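Local atomic coordinates of chloride intracellular channel Clic (Drosophila melanogaster, PDB entry 2YV7), a protein that might insert into membranes and form chloride ion channels in a pH-dependent way, and may play a role in ethanol sensitivity. Residues T202-W205 with R206-H210. Residues are numbered along the deposited sequence; the frame is centred on the assembly and turned at random.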
ATOM      1  N   THR A 202     -20.100  -6.251   3.386  1.00 24.55           N
ATOM      2  CA  THR A 202     -20.467  -4.837   3.533  1.00 30.55           C
ATOM      3  C   THR A 202     -19.438  -3.960   4.246  1.00 23.56           C
ATOM      4  O   THR A 202     -19.174  -2.841   3.786  1.00 30.98           O
ATOM      5  CB  THR A 202     -21.879  -4.700   4.172  1.00 30.87           C
ATOM      6  OG1 THR A 202     -22.812  -5.392   3.331  1.00 38.31           O
ATOM      7  CG2 THR A 202     -22.342  -3.242   4.151  1.00 37.34           C
ATOM      8  N   ALA A 203     -18.862  -4.449   5.333  1.00 23.96           N
ATOM      9  CA  ALA A 203     -17.926  -3.598   6.158  1.00 22.09           C
ATOM     10  C   ALA A 203     -16.606  -3.374   5.388  1.00 25.54           C
ATOM     11  O   ALA A 203     -15.973  -2.284   5.462  1.00 25.76           O
ATOM     12  CB  ALA A 203     -17.677  -4.216   7.460  1.00 23.71           C
ATOM     13  N   LEU A 204     -16.202  -4.410   4.665  1.00 23.52           N
ATOM     14  CA  LEU A 204     -15.005  -4.336   3.808  1.00 27.88           C
ATOM     15  C   LEU A 204     -15.206  -3.355   2.649  1.00 26.10           C
ATOM     16  O   LEU A 204     -14.316  -2.564   2.320  1.00 24.75           O
ATOM     17  CB  LEU A 204     -14.595  -5.745   3.346  1.00 24.83           C
ATOM     18  CG  LEU A 204     -13.203  -5.782   2.644  1.00 24.19           C
ATOM     19  CD1 LEU A 204     -12.044  -5.283   3.568  1.00 26.86           C
ATOM     20  CD2 LEU A 204     -12.915  -7.173   2.056  1.00 27.33           C
ATOM     21  N   TRP A 205     -16.385  -3.383   2.034  1.00 23.81           N
ATOM     22  CA  TRP A 205     -16.632  -2.482   0.902  1.00 24.59           C
ATOM     23  C   TRP A 205     -16.696  -1.063   1.430  1.00 29.91           C
ATOM     24  O   TRP A 205     -16.183  -0.139   0.810  1.00 29.54           O
ATOM     25  CB  TRP A 205     -17.910  -2.918   0.151  1.00 26.17           C
ATOM     26  CG  TRP A 205     -17.607  -3.919  -0.879  1.00 28.44           C
ATOM     27  CD1 TRP A 205     -18.071  -5.218  -0.953  1.00 26.17           C
ATOM     28  CD2 TRP A 205     -16.732  -3.734  -2.009  1.00 25.62           C
ATOM     29  NE1 TRP A 205     -17.545  -5.826  -2.061  1.00 27.40           N
ATOM     30  CE2 TRP A 205     -16.725  -4.956  -2.730  1.00 28.91           C
ATOM     31  CE3 TRP A 205     -15.964  -2.636  -2.477  1.00 25.99           C
ATOM     32  CZ2 TRP A 205     -15.989  -5.139  -3.912  1.00 24.99           C
ATOM     33  CZ3 TRP A 205     -15.184  -2.806  -3.665  1.00 25.91           C
ATOM     34  CH2 TRP A 205     -15.216  -4.059  -4.367  1.00 28.10           C
ATOM     35  N   ARG A 206     -17.233  -0.913   2.632  1.00 27.29           N
ATOM     36  CA  ARG A 206     -17.317   0.415   3.285  1.00 27.41           C
ATOM     37  C   ARG A 206     -15.886   0.911   3.618  1.00 29.57           C
ATOM     38  O   ARG A 206     -15.569   2.078   3.431  1.00 27.75           O
ATOM     39  CB  ARG A 206     -18.199   0.322   4.509  1.00 32.26           C
ATOM     40  CG  ARG A 206     -18.350   1.632   5.320  1.00 37.18           C
ATOM     41  CD  ARG A 206     -19.370   1.525   6.513  1.00 40.81           C
ATOM     42  NE  ARG A 206     -19.471   0.199   7.151  1.00 48.57           N
ATOM     43  CZ  ARG A 206     -20.540  -0.619   7.056  1.00 50.28           C
ATOM     44  NH1 ARG A 206     -21.622  -0.252   6.353  1.00 52.86           N
ATOM     45  NH2 ARG A 206     -20.541  -1.813   7.665  1.00 49.72           N
ATOM     46  N   TYR A 207     -15.011   0.009   4.059  1.00 24.97           N
ATOM     47  CA  TYR A 207     -13.625   0.376   4.312  1.00 24.08           C
ATOM     48  C   TYR A 207     -12.949   0.866   2.996  1.00 25.52           C
ATOM     49  O   TYR A 207     -12.247   1.884   2.990  1.00 24.92           O
ATOM     50  CB  TYR A 207     -12.897  -0.883   4.855  1.00 23.30           C
ATOM     51  CG  TYR A 207     -11.452  -0.720   5.231  1.00 22.77           C
ATOM     52  CD1 TYR A 207     -11.061  -0.098   6.422  1.00 26.26           C
ATOM     53  CD2 TYR A 207     -10.469  -1.250   4.401  1.00 23.53           C
ATOM     54  CE1 TYR A 207      -9.707   0.003   6.810  1.00 25.51           C
ATOM     55  CE2 TYR A 207      -9.082  -1.174   4.768  1.00 25.90           C
ATOM     56  CZ  TYR A 207      -8.719  -0.577   5.953  1.00 22.65           C
ATOM     57  OH  TYR A 207      -7.386  -0.559   6.241  1.00 23.74           O
ATOM     58  N   MET A 208     -13.147   0.124   1.891  1.00 24.36           N
ATOM     59  CA  MET A 208     -12.562   0.518   0.609  1.00 28.05           C
ATOM     60  C   MET A 208     -13.148   1.845   0.112  1.00 25.50           C
ATOM     61  O   MET A 208     -12.425   2.711  -0.439  1.00 25.82           O
ATOM     62  CB  MET A 208     -12.697  -0.626  -0.411  1.00 23.41           C
ATOM     63  CG  MET A 208     -11.843  -1.802   0.000  1.00 23.83           C
ATOM     64  SD  MET A 208     -11.740  -3.105  -1.228  1.00 26.52           S
ATOM     65  CE  MET A 208     -13.172  -4.073  -0.838  1.00 26.86           C
ATOM     66  N   TYR A 209     -14.434   2.044   0.363  1.00 28.05           N
ATOM     67  CA  TYR A 209     -15.061   3.292   0.005  1.00 29.86           C
ATOM     68  C   TYR A 209     -14.267   4.425   0.656  1.00 28.42           C
ATOM     69  O   TYR A 209     -13.828   5.366  -0.021  1.00 31.59           O
ATOM     70  CB  TYR A 209     -16.506   3.287   0.443  1.00 37.60           C
ATOM     71  CG  TYR A 209     -17.208   4.563   0.150  1.00 43.93           C
ATOM     72  CD1 TYR A 209     -17.649   4.845  -1.145  1.00 43.67           C
ATOM     73  CD2 TYR A 209     -17.443   5.482   1.149  1.00 42.33           C
ATOM     74  CE1 TYR A 209     -18.309   6.036  -1.432  1.00 47.51           C
ATOM     75  CE2 TYR A 209     -18.103   6.657   0.883  1.00 46.99           C
ATOM     76  CZ  TYR A 209     -18.525   6.931  -0.424  1.00 44.92           C
ATOM     77  OH  TYR A 209     -19.206   8.111  -0.709  1.00 47.65           O
ATOM     78  N   HIS A 210     -14.027   4.304   1.942  1.00 25.94           N
ATOM     79  CA  HIS A 210     -13.205   5.293   2.648  1.00 27.55           C
ATOM     80  C   HIS A 210     -11.783   5.380   2.196  1.00 30.42           C
ATOM     81  O   HIS A 210     -11.199   6.436   2.257  1.00 29.27           O
ATOM     82  CB  HIS A 210     -13.270   5.085   4.136  1.00 30.76           C
ATOM     83  CG  HIS A 210     -14.647   5.289   4.689  1.00 35.83           C
ATOM     84  ND1 HIS A 210     -15.405   6.401   4.385  1.00 38.67           N
ATOM     85  CD2 HIS A 210     -15.430   4.492   5.459  1.00 34.58           C
ATOM     86  CE1 HIS A 210     -16.589   6.297   4.977  1.00 37.93           C
ATOM     87  NE2 HIS A 210     -16.624   5.152   5.646  1.00 37.57           N
TER
HETATM   88  O   HOH W   1     -16.130  -0.394   7.432  1.00 35.19           O
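The carbonyl oxygen of Ala203 is gripped twice: Tyr207 N donates to Ala203 O at 2.9 Å, and a water molecule donates to the same oxygen at 2.7 Å. That water also accepts a weak bond from Arg206 NE, so the arginine is tied, loosely, to the turn before it. Arg206 leaves the helix extended and then bends at chi3 (32°), which folds its guanidinium back over the first turn. There one face of the group lies above Thr202 O, Arg206 NH1 reaches the Thr202 methyl CG2, and Arg206 NH2 comes within 3.7 Å of Ala203 CB. On another side of the helix the contact is apolar. The chain of Met208 turns at chi3 (-87°) and lays its methyl over a face of the Trp205 indole, CE standing 3.7 Å from the centroid of the six-membered ring in a CH-pi contact, while SD sits obliquely to the ring. Met208 CE also meets Leu204 CG at 3.9 Å, so it touches both the leucine and the indole. Trp205 NE1 donates to the carbonyl of Pro198, just ahead of the helix; a leucine in place of Trp205 would probably leave the Pro198 oxygen without this donor and the Met208 methyl without an aromatic face to rest on. Tyr207 points into the neighbouring helix 173-193, its hydroxyl hydrogen-bonded to Asp175 OD1, and Ala203 packs on helix 141-161. Hydrogen bonds from Arg206 N, Met208 N and Tyr209 N to the carbonyls four residues earlier complete the i to i+4 ladder of a regular alpha-helix, here packed within the all-helical C-terminal domain of the GST fold.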